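Local coordinates for protein PfkB (Polaromonas sp. JS666, PDB 4DU5) that probably transfers phosphate from ATP to a sugar or related small molecule, as a member of the pfkB family of carbohydrate kinases, at residues 63-68 with 73-78; 291-296 with 305-310. All blocks are in the same frame, centred on the assembly; numbering follows the deposited sequence.

Contact 1 of 2, residues 63-68 with 73-78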
loop_
_atom_site.group_PDB
_atom_site.type_symbol
_atom_site.label_atom_id
_atom_site.label_comp_id
_atom_site.label_asym_id
_atom_site.label_seq_id
_atom_site.Cartn_x
_atom_site.Cartn_y
_atom_site.Cartn_z
ATOM N N ASN A 63 -5.964 8.377 -17.554
ATOM C CA ASN A 63 -7.085 7.834 -18.345
ATOM C C ASN A 63 -7.290 8.683 -19.600
ATOM O O ASN A 63 -7.432 8.126 -20.705
ATOM C CB ASN A 63 -8.367 7.751 -17.527
ATOM C CG ASN A 63 -8.175 6.967 -16.227
ATOM O OD1 ASN A 63 -7.503 5.920 -16.212
ATOM N ND2 ASN A 63 -8.758 7.468 -15.127
ATOM N N VAL A 64 -7.245 10.006 -19.463
ATOM C CA VAL A 64 -7.413 10.856 -20.632
ATOM C C VAL A 64 -6.243 10.628 -21.617
ATOM O O VAL A 64 -6.428 10.588 -22.861
ATOM C CB VAL A 64 -7.614 12.367 -20.243
ATOM C CG1 VAL A 64 -7.470 13.308 -21.418
ATOM C CG2 VAL A 64 -8.947 12.566 -19.669
ATOM N N ALA A 65 -5.045 10.459 -21.047
ATOM C CA ALA A 65 -3.845 10.268 -21.835
ATOM C C ALA A 65 -3.928 8.959 -22.632
ATOM O O ALA A 65 -3.668 8.949 -23.797
ATOM C CB ALA A 65 -2.645 10.321 -20.957
ATOM N N ILE A 66 -4.319 7.871 -22.003
ATOM C CA ILE A 66 -4.536 6.579 -22.680
ATOM C C ILE A 66 -5.550 6.608 -23.858
ATOM O O ILE A 66 -5.383 5.921 -24.851
ATOM C CB ILE A 66 -5.069 5.537 -21.660
ATOM C CG1 ILE A 66 -4.105 5.323 -20.483
ATOM C CG2 ILE A 66 -5.467 4.229 -22.353
ATOM C CD1 ILE A 66 -4.506 4.115 -19.585
ATOM N N GLY A 67 -6.625 7.365 -23.711
ATOM C CA GLY A 67 -7.595 7.539 -24.788
ATOM C C GLY A 67 -7.069 8.343 -25.961
ATOM O O GLY A 67 -7.118 7.878 -27.092
ATOM N N LEU A 68 -6.577 9.551 -25.694
ATOM C CA LEU A 68 -5.850 10.318 -26.689
ATOM C C LEU A 68 -4.742 9.550 -27.373
ATOM O O LEU A 68 -4.529 9.762 -28.560
ATOM C CB LEU A 68 -5.211 11.558 -26.091
ATOM C CG LEU A 68 -6.012 12.612 -25.365
ATOM C CD1 LEU A 68 -5.053 13.721 -24.920
ATOM C CD2 LEU A 68 -7.134 13.173 -26.237
ATOM N N LEU A 73 -2.924 10.155 -31.238
ATOM C CA LEU A 73 -2.187 11.348 -30.857
ATOM C C LEU A 73 -0.880 11.072 -30.103
ATOM O O LEU A 73 -0.706 10.049 -29.431
ATOM C CB LEU A 73 -3.067 12.245 -29.992
ATOM C CG LEU A 73 -4.038 13.251 -30.612
ATOM C CD1 LEU A 73 -5.312 12.564 -31.135
ATOM C CD2 LEU A 73 -4.362 14.302 -29.590
ATOM N N LYS A 74 0.040 12.017 -30.235
ATOM C CA LYS A 74 1.357 11.977 -29.645
ATOM C C LYS A 74 1.151 12.599 -28.283
ATOM O O LYS A 74 0.932 13.783 -28.181
ATOM C CB LYS A 74 2.276 12.888 -30.484
ATOM C CG LYS A 74 3.552 12.295 -31.057
ATOM C CD LYS A 74 3.255 11.271 -32.146
ATOM C CE LYS A 74 4.544 10.604 -32.680
ATOM N NZ LYS A 74 5.326 9.839 -31.620
ATOM N N VAL A 75 1.203 11.794 -27.235
ATOM C CA VAL A 75 0.918 12.261 -25.887
ATOM C C VAL A 75 2.101 12.030 -24.952
ATOM O O VAL A 75 2.649 10.908 -24.878
ATOM C CB VAL A 75 -0.291 11.513 -25.294
ATOM C CG1 VAL A 75 -0.609 12.024 -23.896
ATOM C CG2 VAL A 75 -1.504 11.608 -26.222
ATOM N N GLY A 76 2.466 13.081 -24.222
ATOM C CA GLY A 76 3.490 12.989 -23.208
ATOM C C GLY A 76 2.914 13.198 -21.829
ATOM O O GLY A 76 2.161 14.165 -21.610
ATOM N N TRP A 77 3.272 12.308 -20.896
ATOM C CA TRP A 77 2.837 12.388 -19.506
ATOM C C TRP A 77 3.964 12.747 -18.550
ATOM O O TRP A 77 5.071 12.220 -18.656
ATOM C CB TRP A 77 2.256 11.057 -19.104
ATOM C CG TRP A 77 1.891 10.920 -17.648
ATOM C CD1 TRP A 77 1.242 11.842 -16.858
ATOM C CD2 TRP A 77 2.117 9.773 -16.823
ATOM N NE1 TRP A 77 1.073 11.341 -15.593
ATOM C CE2 TRP A 77 1.605 10.076 -15.540
ATOM C CE3 TRP A 77 2.716 8.525 -17.038
ATOM C CZ2 TRP A 77 1.664 9.176 -14.491
ATOM C CZ3 TRP A 77 2.798 7.642 -16.000
ATOM C CH2 TRP A 77 2.264 7.959 -14.738
ATOM N N ALA A 78 3.681 13.630 -17.606
ATOM C CA ALA A 78 4.662 14.012 -16.612
ATOM C C ALA A 78 4.200 13.596 -15.213
ATOM O O ALA A 78 3.084 13.926 -14.792
ATOM C CB ALA A 78 4.886 15.486 -16.664
#
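L68 and V75 meet where helix 60-70 turns back into strand 75-81, a helix-to-strand step of the alpha/beta core of the pfkB (ribokinase-like) fold. The strand lies in the main mixed sheet between strands 27-32 and 100-106, and the helix packs on one of its faces. L68 carries most of the apolar contact. Its CB sits on V75, 3.7 Å from CG2. Its CG is anti to the carbonyl carbon (chi1 -57°). CD1, anti to CA, stays beside V75, 4.3 Å from its CG2. CD2 turns away toward L73 and lies 4.5 Å from its CD2, a loose approach. Beyond the two segments the same side chain touches V29 of the neighbouring strand 27-32 and V289 and I292 of helix 283-296, so it fills the layer between sheet and helices. V75 divides its two methyls. CG2 takes L68, while CG1, anti to the backbone N (chi1 -179°), reaches one helical turn back to A65 and lies 4.0 Å from its CB. The turn itself is closed by the backbone. The N-H of L73 is given to O of L68 at 3.1 Å, a bent bond with an N-H...O angle of 137°.

Contact 2 of 2, residues 291-296 with 305-310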
loop_
_atom_site.group_PDB
_atom_site.type_symbol
_atom_site.label_atom_id
_atom_site.label_comp_id
_atom_site.label_asym_id
_atom_site.label_seq_id
_atom_site.Cartn_x
_atom_site.Cartn_y
_atom_site.Cartn_z
ATOM N N VAL A 291 -13.548 15.383 -27.101
ATOM C CA VAL A 291 -13.607 16.742 -27.623
ATOM C C VAL A 291 -12.253 17.317 -27.861
ATOM O O VAL A 291 -12.092 18.116 -28.784
ATOM C CB VAL A 291 -14.592 17.699 -26.863
ATOM C CG1 VAL A 291 -15.285 16.943 -25.775
ATOM C CG2 VAL A 291 -13.906 18.952 -26.323
ATOM N N ILE A 292 -11.272 16.875 -27.071
ATOM C CA ILE A 292 -9.882 17.320 -27.221
ATOM C C ILE A 292 -9.271 16.769 -28.513
ATOM O O ILE A 292 -8.692 17.518 -29.318
ATOM C CB ILE A 292 -9.039 16.949 -25.975
ATOM C CG1 ILE A 292 -9.490 17.799 -24.772
ATOM C CG2 ILE A 292 -7.483 17.058 -26.229
ATOM C CD1 ILE A 292 -8.590 17.629 -23.582
ATOM N N SER A 293 -9.447 15.480 -28.751
ATOM C CA SER A 293 -8.874 14.917 -29.953
ATOM C C SER A 293 -9.500 15.495 -31.228
ATOM O O SER A 293 -8.796 15.758 -32.188
ATOM C CB SER A 293 -8.921 13.393 -29.931
ATOM O OG SER A 293 -10.258 12.940 -29.938
ATOM N N ALA A 294 -10.811 15.700 -31.258
ATOM C CA ALA A 294 -11.422 16.233 -32.483
ATOM C C ALA A 294 -10.898 17.645 -32.846
ATOM O O ALA A 294 -10.519 17.899 -33.998
ATOM C CB ALA A 294 -12.930 16.203 -32.391
ATOM N N LEU A 295 -10.850 18.547 -31.864
ATOM C CA LEU A 295 -10.412 19.928 -32.092
ATOM C C LEU A 295 -8.945 19.967 -32.532
ATOM O O LEU A 295 -8.525 20.813 -33.316
ATOM C CB LEU A 295 -10.576 20.731 -30.808
ATOM C CG LEU A 295 -11.758 21.605 -30.369
ATOM C CD1 LEU A 295 -12.951 21.530 -31.281
ATOM C CD2 LEU A 295 -12.136 21.202 -28.942
ATOM N N LEU A 296 -8.150 19.052 -32.013
ATOM C CA LEU A 296 -6.763 19.005 -32.394
ATOM C C LEU A 296 -6.619 18.322 -33.750
ATOM O O LEU A 296 -5.662 18.570 -34.463
ATOM C CB LEU A 296 -5.948 18.299 -31.299
ATOM C CG LEU A 296 -5.046 19.077 -30.307
ATOM C CD1 LEU A 296 -5.141 20.583 -30.370
ATOM C CD2 LEU A 296 -5.259 18.599 -28.883
ATOM N N VAL A 305 -17.882 17.900 -30.015
ATOM C CA VAL A 305 -18.739 17.565 -28.873
ATOM C C VAL A 305 -19.445 16.231 -29.080
ATOM O O VAL A 305 -19.665 15.496 -28.127
ATOM C CB VAL A 305 -19.763 18.656 -28.589
ATOM C CG1 VAL A 305 -20.467 18.389 -27.293
ATOM C CG2 VAL A 305 -19.075 19.983 -28.547
ATOM N N LYS A 306 -19.785 15.902 -30.324
ATOM C CA LYS A 306 -20.461 14.632 -30.526
ATOM C C LYS A 306 -19.474 13.493 -30.402
ATOM O O LYS A 306 -19.808 12.456 -29.813
ATOM C CB LYS A 306 -21.299 14.555 -31.809
ATOM C CG LYS A 306 -20.537 14.319 -33.085
ATOM C CD LYS A 306 -21.153 13.235 -33.931
ATOM C CE LYS A 306 -22.649 13.391 -34.030
ATOM N NZ LYS A 306 -23.129 12.550 -35.178
ATOM N N ARG A 307 -18.247 13.694 -30.896
ATOM C CA ARG A 307 -17.215 12.689 -30.598
ATOM C C ARG A 307 -17.089 12.513 -29.071
ATOM O O ARG A 307 -17.275 11.406 -28.548
ATOM C CB ARG A 307 -15.861 12.988 -31.228
ATOM C CG ARG A 307 -14.862 11.851 -30.956
ATOM C CD ARG A 307 -13.476 12.184 -31.346
ATOM N NE ARG A 307 -13.360 12.398 -32.781
ATOM C CZ ARG A 307 -12.261 12.841 -33.394
ATOM N NH1 ARG A 307 -11.175 13.159 -32.703
ATOM N NH2 ARG A 307 -12.239 12.973 -34.704
ATOM N N GLY A 308 -16.811 13.612 -28.370
ATOM C CA GLY A 308 -16.818 13.623 -26.918
ATOM C C GLY A 308 -17.982 12.827 -26.388
ATOM O O GLY A 308 -17.808 11.897 -25.571
ATOM N N ALA A 309 -19.170 13.174 -26.877
ATOM C CA ALA A 309 -20.389 12.524 -26.424
ATOM C C ALA A 309 -20.428 11.029 -26.763
ATOM O O ALA A 309 -20.788 10.235 -25.905
ATOM C CB ALA A 309 -21.657 13.271 -26.933
ATOM N N TRP A 310 -20.033 10.623 -27.978
ATOM C CA TRP A 310 -19.987 9.173 -28.295
ATOM C C TRP A 310 -19.068 8.418 -27.325
ATOM O O TRP A 310 -19.490 7.450 -26.715
ATOM C CB TRP A 310 -19.629 8.873 -29.772
ATOM C CG TRP A 310 -19.601 7.388 -30.101
ATOM C CD1 TRP A 310 -20.686 6.522 -30.154
ATOM C CD2 TRP A 310 -18.443 6.585 -30.371
ATOM N NE1 TRP A 310 -20.259 5.237 -30.443
ATOM C CE2 TRP A 310 -18.893 5.246 -30.579
ATOM C CE3 TRP A 310 -17.066 6.860 -30.456
ATOM C CZ2 TRP A 310 -18.019 4.198 -30.884
ATOM C CZ3 TRP A 310 -16.189 5.801 -30.762
ATOM C CH2 TRP A 310 -16.676 4.487 -30.973
#
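Helices 283-296 and 301-316 form an antiparallel helical hairpin in the C-terminal part of the pfkB fold. Their short segments here have axes 7.9 Å apart at an angle of 148°. The close spacing is found where V291 meets G308. The CA atoms of this pair are 4.5 Å apart, and CG1 of V291 rests 3.8 Å from CA of G308. With no side chain on G308, the two backbones can come together. R307, one residue earlier, reaches across to the other helix. CG is anti to the backbone N (chi1 -176°), and a bend at chi3 lays the guanidinium against A294, whose CB stands over the centre of one face, 3.5 Å above the plane. S293 lies at the edge of the group. NH1 of R307 gives a hydrogen bond to OG of S293 at 2.9 Å, with OG only 5° out of the guanidinium plane. OG of S293 is also hydrogen-bonded to O of V289, in the preceding helical turn. D297, just past the helix end, forms a salt bridge with the same NH1. S293 and D297 probably hold the guanidinium against the helix; D297 probably also offsets part of its charge, though R328 lies near.

Both contacts are buried, and helix 283-296 brings them together. Contact 1 belongs to the sheet core and joins a helix to a strand. Contact 2 lies farther from the centre of the chain and joins two helices, with R307 partly exposed. The two centres are about 15 Å apart, yet the contacts touch: CD1 of L73 is 3.9 Å from CB of S293, and CD2 of L68 is 3.9 Å from CG2 of I292. S293 therefore has an apolar neighbour at its CB and polar partners at its OG. The chemistry differs accordingly. Contact 1 pairs aliphatic side chains and one backbone bond, whereas contact 2 adds a charged side chain to close helix packing.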